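PDB 5Z5M: parahox neighbor from Phaeodactylum tricornutum CCAP 1055/1, which probably catalyses the last two steps of urate degradation, hydrolysing 5-hydroxyisourate and then decarboxylating the product stereoselectively to (S)-allantoin. Local coordinates for residues F247-F253 and L286-P290; T184-L188 and T220-L226. All coordinates share one frame; numbering follows the deposited sequence.

Interaction 1 of 2, residues F247-F253 and L286-P290; sequences FFCGEYF and LLVSP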
ATOM      1  N   PHE A 247      16.688  -3.801  -4.995  1.00  6.73           N
ATOM      2  CA  PHE A 247      16.188  -5.049  -4.434  1.00  5.96           C
ATOM      3  C   PHE A 247      16.123  -6.119  -5.515  1.00  9.04           C
ATOM      4  O   PHE A 247      15.444  -5.943  -6.528  1.00 11.17           O
ATOM      5  CB  PHE A 247      14.802  -4.860  -3.816  1.00  4.77           C
ATOM      6  CG  PHE A 247      14.776  -3.897  -2.664  1.00  8.07           C
ATOM      7  CD1 PHE A 247      15.054  -4.328  -1.377  1.00  9.44           C
ATOM      8  CD2 PHE A 247      14.455  -2.566  -2.867  1.00  6.86           C
ATOM      9  CE1 PHE A 247      15.019  -3.444  -0.305  1.00  6.36           C
ATOM     10  CE2 PHE A 247      14.415  -1.680  -1.809  1.00  7.13           C
ATOM     11  CZ  PHE A 247      14.703  -2.119  -0.519  1.00 11.48           C
ATOM     12  N   PHE A 248      16.820  -7.230  -5.309  1.00 10.05           N
ATOM     13  CA  PHE A 248      16.812  -8.296  -6.310  1.00  7.07           C
ATOM     14  C   PHE A 248      15.706  -9.296  -5.997  1.00 12.62           C
ATOM     15  O   PHE A 248      15.965 -10.409  -5.546  1.00 15.08           O
ATOM     16  CB  PHE A 248      18.183  -8.978  -6.379  1.00  9.08           C
ATOM     17  CG  PHE A 248      19.265  -8.084  -6.918  1.00 15.66           C
ATOM     18  CD1 PHE A 248      20.006  -7.281  -6.069  1.00 11.79           C
ATOM     19  CD2 PHE A 248      19.509  -8.017  -8.281  1.00 20.85           C
ATOM     20  CE1 PHE A 248      20.994  -6.444  -6.565  1.00 17.79           C
ATOM     21  CE2 PHE A 248      20.487  -7.183  -8.783  1.00 18.69           C
ATOM     22  CZ  PHE A 248      21.229  -6.392  -7.926  1.00 17.30           C
ATOM     23  N   CYS A 249      14.465  -8.885  -6.251  1.00  9.77           N
ATOM     24  CA  CYS A 249      13.299  -9.659  -5.843  1.00  9.61           C
ATOM     25  C   CYS A 249      13.058 -10.878  -6.716  1.00 12.29           C
ATOM     26  O   CYS A 249      12.464 -11.855  -6.264  1.00 15.19           O
ATOM     27  CB  CYS A 249      12.052  -8.783  -5.846  1.00 19.17           C
ATOM     28  SG  CYS A 249      12.132  -7.469  -4.639  1.00 23.14           S
ATOM     29  N   GLY A 250      13.498 -10.805  -7.969  1.00 16.66           N
ATOM     30  CA  GLY A 250      13.358 -11.921  -8.888  1.00 12.64           C
ATOM     31  C   GLY A 250      14.023 -13.180  -8.369  1.00 11.44           C
ATOM     32  O   GLY A 250      13.441 -14.266  -8.426  1.00 15.50           O
ATOM     33  N   GLU A 251      15.247 -13.038  -7.870  1.00 12.43           N
ATOM     34  CA  GLU A 251      15.961 -14.165  -7.270  1.00 15.37           C
ATOM     35  C   GLU A 251      15.224 -14.712  -6.051  1.00 19.73           C
ATOM     36  O   GLU A 251      15.191 -15.921  -5.841  1.00 12.28           O
ATOM     37  CB  GLU A 251      17.379 -13.758  -6.866  1.00 17.44           C
ATOM     38  CG  GLU A 251      18.151 -13.037  -7.942  1.00 16.14           C
ATOM     39  CD  GLU A 251      19.441 -12.424  -7.427  1.00 22.77           C
ATOM     40  OE1 GLU A 251      19.778 -12.631  -6.239  1.00 22.59           O
ATOM     41  OE2 GLU A 251      20.110 -11.721  -8.216  1.00 26.33           O
ATOM     42  N   TYR A 252      14.646 -13.823  -5.243  1.00 13.66           N
ATOM     43  CA  TYR A 252      13.913 -14.257  -4.059  1.00 14.32           C
ATOM     44  C   TYR A 252      12.667 -15.061  -4.447  1.00 14.22           C
ATOM     45  O   TYR A 252      12.418 -16.135  -3.898  1.00 11.87           O
ATOM     46  CB  TYR A 252      13.520 -13.059  -3.170  1.00 12.34           C
ATOM     47  CG  TYR A 252      12.513 -13.438  -2.106  1.00 12.00           C
ATOM     48  CD1 TYR A 252      12.905 -14.136  -0.968  1.00 15.17           C
ATOM     49  CD2 TYR A 252      11.166 -13.125  -2.253  1.00 13.42           C
ATOM     50  CE1 TYR A 252      11.985 -14.506  -0.008  1.00 14.01           C
ATOM     51  CE2 TYR A 252      10.239 -13.491  -1.300  1.00 13.62           C
ATOM     52  CZ  TYR A 252      10.653 -14.181  -0.179  1.00 15.62           C
ATOM     53  OH  TYR A 252       9.735 -14.547   0.777  1.00 17.44           O
ATOM     54  N   PHE A 253      11.880 -14.552  -5.391  1.00  5.77           N
ATOM     55  CA  PHE A 253      10.675 -15.277  -5.784  1.00 11.39           C
ATOM     56  C   PHE A 253      11.022 -16.639  -6.403  1.00  9.43           C
ATOM     57  O   PHE A 253      10.308 -17.622  -6.196  1.00 13.16           O
ATOM     58  CB  PHE A 253       9.838 -14.434  -6.744  1.00 15.26           C
ATOM     59  CG  PHE A 253       9.272 -13.205  -6.103  1.00 15.63           C
ATOM     60  CD1 PHE A 253       8.673 -13.285  -4.858  1.00 14.21           C
ATOM     61  CD2 PHE A 253       9.365 -11.973  -6.721  1.00 30.35           C
ATOM     62  CE1 PHE A 253       8.158 -12.159  -4.245  1.00 25.01           C
ATOM     63  CE2 PHE A 253       8.853 -10.841  -6.113  1.00 18.94           C
ATOM     64  CZ  PHE A 253       8.251 -10.939  -4.872  1.00 12.00           C
ATOM     65  N   LEU A 286      10.757  -2.408   2.235  1.00 11.51           N
ATOM     66  CA  LEU A 286      10.057  -2.799   1.021  1.00  8.13           C
ATOM     67  C   LEU A 286       8.947  -3.801   1.356  1.00 12.57           C
ATOM     68  O   LEU A 286       9.202  -4.838   1.978  1.00 13.24           O
ATOM     69  CB  LEU A 286      11.036  -3.409   0.006  1.00  9.00           C
ATOM     70  CG  LEU A 286      10.437  -3.913  -1.310  1.00  6.64           C
ATOM     71  CD1 LEU A 286       9.959  -2.735  -2.154  1.00  6.40           C
ATOM     72  CD2 LEU A 286      11.433  -4.772  -2.081  1.00 15.15           C
ATOM     73  N   LEU A 287       7.720  -3.485   0.952  1.00  7.02           N
ATOM     74  CA  LEU A 287       6.611  -4.434   0.993  1.00 10.36           C
ATOM     75  C   LEU A 287       6.432  -4.957  -0.420  1.00 12.17           C
ATOM     76  O   LEU A 287       6.221  -4.166  -1.325  1.00  9.40           O
ATOM     77  CB  LEU A 287       5.321  -3.771   1.489  1.00 14.26           C
ATOM     78  CG  LEU A 287       5.109  -3.488   2.982  1.00 25.88           C
ATOM     79  CD1 LEU A 287       6.183  -2.578   3.556  1.00 24.71           C
ATOM     80  CD2 LEU A 287       3.726  -2.885   3.200  1.00 27.70           C
ATOM     81  N   VAL A 288       6.529  -6.267  -0.638  1.00  7.31           N
ATOM     82  CA  VAL A 288       6.557  -6.737  -2.023  1.00  6.51           C
ATOM     83  C   VAL A 288       5.864  -8.087  -2.271  1.00  8.19           C
ATOM     84  O   VAL A 288       5.896  -8.984  -1.431  1.00  8.33           O
ATOM     85  CB  VAL A 288       8.024  -6.818  -2.523  1.00  8.16           C
ATOM     86  CG1 VAL A 288       8.839  -7.821  -1.693  1.00 11.92           C
ATOM     87  CG2 VAL A 288       8.087  -7.159  -4.000  1.00 12.94           C
ATOM     88  N   SER A 289       5.209  -8.193  -3.426  1.00  9.34           N
ATOM     89  CA  SER A 289       4.734  -9.461  -3.971  1.00 12.17           C
ATOM     90  C   SER A 289       5.230  -9.487  -5.418  1.00 10.98           C
ATOM     91  O   SER A 289       5.834  -8.512  -5.868  1.00  9.27           O
ATOM     92  CB  SER A 289       3.207  -9.576  -3.876  1.00 12.66           C
ATOM     93  OG  SER A 289       2.556  -8.803  -4.877  1.00 10.05           O
ATOM     94  N   PRO A 290       5.009 -10.591  -6.156  1.00  7.88           N
ATOM     95  CA  PRO A 290       5.428 -10.516  -7.561  1.00 12.41           C
ATOM     96  C   PRO A 290       4.667  -9.462  -8.376  1.00 10.43           C
ATOM     97  O   PRO A 290       5.087  -9.137  -9.493  1.00 10.00           O
ATOM     98  CB  PRO A 290       5.126 -11.924  -8.093  1.00 13.19           C
ATOM     99  CG  PRO A 290       5.210 -12.792  -6.900  1.00  9.34           C
ATOM    100  CD  PRO A 290       4.660 -11.968  -5.765  1.00 15.86           C
TER
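Leu286 sets its CD2 methyl over one face of the Phe247 ring, displaced toward the rim, with CD2 3.8 Å from the ring centroid: a CH-pi contact. The leucine runs lengthwise along that ring, since its CB lies 3.9 Å from Phe247 CZ while CD2 sits near CG at the opposite end. Cys249 SG, 3.8 Å from Leu286 CD2, reaches Val288 CG2 as well. Val288 holds CG2 trans to its own backbone N, and the methyl meets the Phe253 ring at its edge, CG2 3.9 Å from Phe253 CZ. The face of that ring goes to Pro290, whose CG stands 3.9 Å from the centroid and only 5° off the normal. Phe253 CZ also approaches Ser289 C obliquely, to 3.4 Å.

Cys249 and Phe253 project together because they are one helical turn apart, tied by Phe253 N to Cys249 O at 2.9 Å. Further out, Ile269 packs on both Cys249 and Val288, and Phe293 of strand 292-296 touches both Leu286 and Val288. Ser289 OG bonds to Thr190 O of the fourth subunit.

In this transthyretin-type beta sandwich the contact joins the end of strand 241-248, in one sheet, and the helix 249-256 that follows it to strand 281-289 of the other sheet. No hydrogen bond crosses it, so buried methyl, sulfur and ring surfaces hold the two segments together.

Interaction 2 of 2, residues T184-L188 and T220-L226; sequences TCHVL and TNDDGRL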
ATOM      1  N   THR A 184      18.223   1.746   8.212  1.00  9.72           N
ATOM      2  CA  THR A 184      17.895   0.330   8.248  1.00  8.34           C
ATOM      3  C   THR A 184      16.890  -0.023   7.161  1.00 13.79           C
ATOM      4  O   THR A 184      16.269   0.854   6.548  1.00 14.43           O
ATOM      5  CB  THR A 184      17.309  -0.094   9.608  1.00 14.99           C
ATOM      6  OG1 THR A 184      16.145   0.695   9.892  1.00 13.50           O
ATOM      7  CG2 THR A 184      18.340   0.080  10.723  1.00 13.03           C
ATOM      8  N   CYS A 185      16.719  -1.322   6.950  1.00  9.12           N
ATOM      9  CA  CYS A 185      15.827  -1.830   5.927  1.00 11.73           C
ATOM     10  C   CYS A 185      15.158  -3.113   6.402  1.00 17.96           C
ATOM     11  O   CYS A 185      15.716  -3.861   7.202  1.00 13.01           O
ATOM     12  CB  CYS A 185      16.593  -2.079   4.631  1.00 18.50           C
ATOM     13  SG  CYS A 185      15.537  -2.426   3.208  1.00 17.74           S
ATOM     14  N   HIS A 186      13.950  -3.344   5.912  1.00 10.54           N
ATOM     15  CA  HIS A 186      13.201  -4.557   6.191  1.00 14.00           C
ATOM     16  C   HIS A 186      12.458  -4.929   4.916  1.00 11.90           C
ATOM     17  O   HIS A 186      11.932  -4.054   4.229  1.00 12.60           O
ATOM     18  CB  HIS A 186      12.237  -4.336   7.361  1.00 17.30           C
ATOM     19  CG  HIS A 186      11.335  -5.496   7.643  1.00 23.87           C
ATOM     20  ND1 HIS A 186      11.794  -6.689   8.156  1.00 27.47           N
ATOM     21  CD2 HIS A 186       9.996  -5.638   7.495  1.00 23.83           C
ATOM     22  CE1 HIS A 186      10.777  -7.523   8.304  1.00 34.33           C
ATOM     23  NE2 HIS A 186       9.677  -6.909   7.910  1.00 45.64           N
ATOM     24  N   VAL A 187      12.439  -6.210   4.573  1.00  6.62           N
ATOM     25  CA  VAL A 187      11.675  -6.652   3.413  1.00  6.15           C
ATOM     26  C   VAL A 187      10.590  -7.634   3.839  1.00 11.40           C
ATOM     27  O   VAL A 187      10.863  -8.637   4.506  1.00 11.12           O
ATOM     28  CB  VAL A 187      12.557  -7.318   2.353  1.00 12.07           C
ATOM     29  CG1 VAL A 187      11.703  -7.699   1.142  1.00 10.31           C
ATOM     30  CG2 VAL A 187      13.696  -6.395   1.959  1.00 10.40           C
ATOM     31  N   LEU A 188       9.356  -7.330   3.463  1.00  6.77           N
ATOM     32  CA  LEU A 188       8.226  -8.199   3.766  1.00  8.30           C
ATOM     33  C   LEU A 188       7.563  -8.728   2.501  1.00  9.40           C
ATOM     34  O   LEU A 188       7.182  -7.953   1.624  1.00 11.14           O
ATOM     35  CB  LEU A 188       7.195  -7.455   4.603  1.00 12.55           C
ATOM     36  CG  LEU A 188       5.931  -8.269   4.866  1.00 19.55           C
ATOM     37  CD1 LEU A 188       6.105  -9.155   6.086  1.00 22.05           C
ATOM     38  CD2 LEU A 188       4.734  -7.349   5.017  1.00 35.07           C
ATOM     39  N   THR A 220      19.348 -10.124   3.220  1.00 12.16           N
ATOM     40  CA  THR A 220      18.417 -10.168   4.342  1.00  9.38           C
ATOM     41  C   THR A 220      18.591 -11.447   5.157  1.00 13.85           C
ATOM     42  O   THR A 220      18.923 -12.511   4.610  1.00 14.10           O
ATOM     43  CB  THR A 220      16.949 -10.075   3.883  1.00 13.94           C
ATOM     44  OG1 THR A 220      16.651 -11.165   2.995  1.00  9.80           O
ATOM     45  CG2 THR A 220      16.677  -8.747   3.180  1.00 11.64           C
ATOM     46  N   ASN A 221      18.359 -11.342   6.462  1.00 10.85           N
ATOM     47  CA  ASN A 221      18.390 -12.509   7.339  1.00 20.19           C
ATOM     48  C   ASN A 221      17.002 -13.138   7.437  1.00 18.78           C
ATOM     49  O   ASN A 221      16.087 -12.729   6.721  1.00 14.18           O
ATOM     50  CB  ASN A 221      18.919 -12.135   8.732  1.00 21.23           C
ATOM     51  CG  ASN A 221      18.106 -11.035   9.405  1.00 25.60           C
ATOM     52  OD1 ASN A 221      16.913 -10.874   9.150  1.00 16.54           O
ATOM     53  ND2 ASN A 221      18.761 -10.270  10.273  1.00 22.71           N
ATOM     54  N   ASP A 222      16.842 -14.111   8.335  1.00 21.17           N
ATOM     55  CA  ASP A 222      15.567 -14.814   8.500  1.00 25.88           C
ATOM     56  C   ASP A 222      14.459 -13.909   9.020  1.00 22.37           C
ATOM     57  O   ASP A 222      13.280 -14.262   8.968  1.00 26.68           O
ATOM     58  CB  ASP A 222      15.725 -16.010   9.444  1.00 29.57           C
ATOM     59  CG  ASP A 222      16.791 -16.988   8.984  1.00 65.95           C
ATOM     60  OD1 ASP A 222      17.281 -16.846   7.843  1.00 76.07           O
ATOM     61  OD2 ASP A 222      17.135 -17.902   9.765  1.00 71.49           O
ATOM     62  N   ASP A 223      14.843 -12.741   9.525  1.00 19.46           N
ATOM     63  CA  ASP A 223      13.888 -11.773  10.036  1.00 18.50           C
ATOM     64  C   ASP A 223      13.521 -10.750   8.950  1.00 19.70           C
ATOM     65  O   ASP A 223      12.663  -9.892   9.155  1.00 21.40           O
ATOM     66  CB  ASP A 223      14.464 -11.068  11.266  1.00 25.72           C
ATOM     67  CG  ASP A 223      13.421 -10.298  12.045  1.00 46.83           C
ATOM     68  OD1 ASP A 223      12.213 -10.478  11.777  1.00 57.51           O
ATOM     69  OD2 ASP A 223      13.811  -9.505  12.928  1.00 54.73           O
ATOM     70  N   GLY A 224      14.175 -10.851   7.795  1.00 13.45           N
ATOM     71  CA  GLY A 224      13.900  -9.963   6.675  1.00 16.13           C
ATOM     72  C   GLY A 224      14.627  -8.638   6.805  1.00 16.80           C
ATOM     73  O   GLY A 224      14.370  -7.693   6.059  1.00 13.47           O
ATOM     74  N   ARG A 225      15.544  -8.576   7.767  1.00 12.01           N
ATOM     75  CA  ARG A 225      16.310  -7.371   8.018  1.00 10.23           C
ATOM     76  C   ARG A 225      17.711  -7.547   7.476  1.00 10.62           C
ATOM     77  O   ARG A 225      18.086  -8.646   7.087  1.00 12.07           O
ATOM     78  CB  ARG A 225      16.306  -7.058   9.517  1.00 18.78           C
ATOM     79  CG  ARG A 225      14.878  -6.849  10.021  1.00 24.58           C
ATOM     80  CD  ARG A 225      14.775  -6.413  11.468  1.00 21.37           C
ATOM     81  NE  ARG A 225      13.487  -5.758  11.695  1.00 50.95           N
ATOM     82  CZ  ARG A 225      12.450  -6.315  12.313  1.00 53.52           C
ATOM     83  NH1 ARG A 225      12.543  -7.544  12.798  1.00 49.15           N
ATOM     84  NH2 ARG A 225      11.320  -5.636  12.457  1.00 53.37           N
ATOM     85  N   LEU A 226      18.483  -6.468   7.408  1.00 11.65           N
ATOM     86  CA  LEU A 226      19.820  -6.576   6.835  1.00 11.78           C
ATOM     87  C   LEU A 226      20.748  -7.359   7.750  1.00 16.60           C
ATOM     88  O   LEU A 226      20.849  -7.071   8.939  1.00 15.77           O
ATOM     89  CB  LEU A 226      20.414  -5.196   6.559  1.00 16.59           C
ATOM     90  CG  LEU A 226      19.679  -4.321   5.539  1.00 18.76           C
ATOM     91  CD1 LEU A 226      20.425  -3.021   5.338  1.00 20.68           C
ATOM     92  CD2 LEU A 226      19.509  -5.058   4.215  1.00 14.60           C
TER
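Gly224 O is gripped twice: Val187 N donates a hydrogen bond of 2.9 Å to it, at an N-H...O angle of 161°, and His186 CA adds a CA-H...O contact at 3.3 Å. The carbonyl belongs to a type I beta turn running from Asn221 to Gly224, opened by an Asx turn, in the loop between strands 213-219 and 232-233 of the transthyretin-type domain.

Asn221 OD1 holds this turn in shape by accepting from two backbone amides, Asp223 N at 2.8 Å and Arg225 N at 3.0 Å, from opposite faces of the amide plane. Gly224 lies where a CB would collide with Val187 O, and its phi is positive, 82°.

The His186 ring, with CG anti to the backbone N (chi1 175°), reaches the turn with its edge, CE1 3.1 Å from Asp223 O, which lies in the ring plane. Arg225 runs past His186 ND1, its CG 3.6 Å from it, and its NH2 comes to lie over one face of the imidazole, with one guanidinium face toward ND1. Its NH1 pairs with Asp223 OD2 in a salt bridge modelled too short to trust.

After the turn, Leu226 packs on Cys185, CG 3.9 Å from Cys185 CB, and also touches Trp245 and Ile201. Farther along, the CG2 methyls of Val187 and Thr220 touch at 4.0 Å, the side chains crossing at about a right angle.

In the fold
From the N-terminal side, the chain leaves 184-188, passes through strands 194-195, 200-207 and 213-219, and returns at 220-226, where interaction 2 closes that loop. It then runs into strand 241-248 and helix 249-256, and comes back through strands 268-275 and 281-289 to close interaction 1 at 286-290. The two loops follow in series, neither nested nor crossed. They meet laterally instead: strands 182-189 and 281-289 are parallel neighbours, with probable hydrogen bonds from Leu286 N to His186 O and from Val288 N to Leu188 O. Phe247 CE1 packs 3.7 Å from Cys185 SG, so that the apolar parts of both contacts share the core between the two sheets.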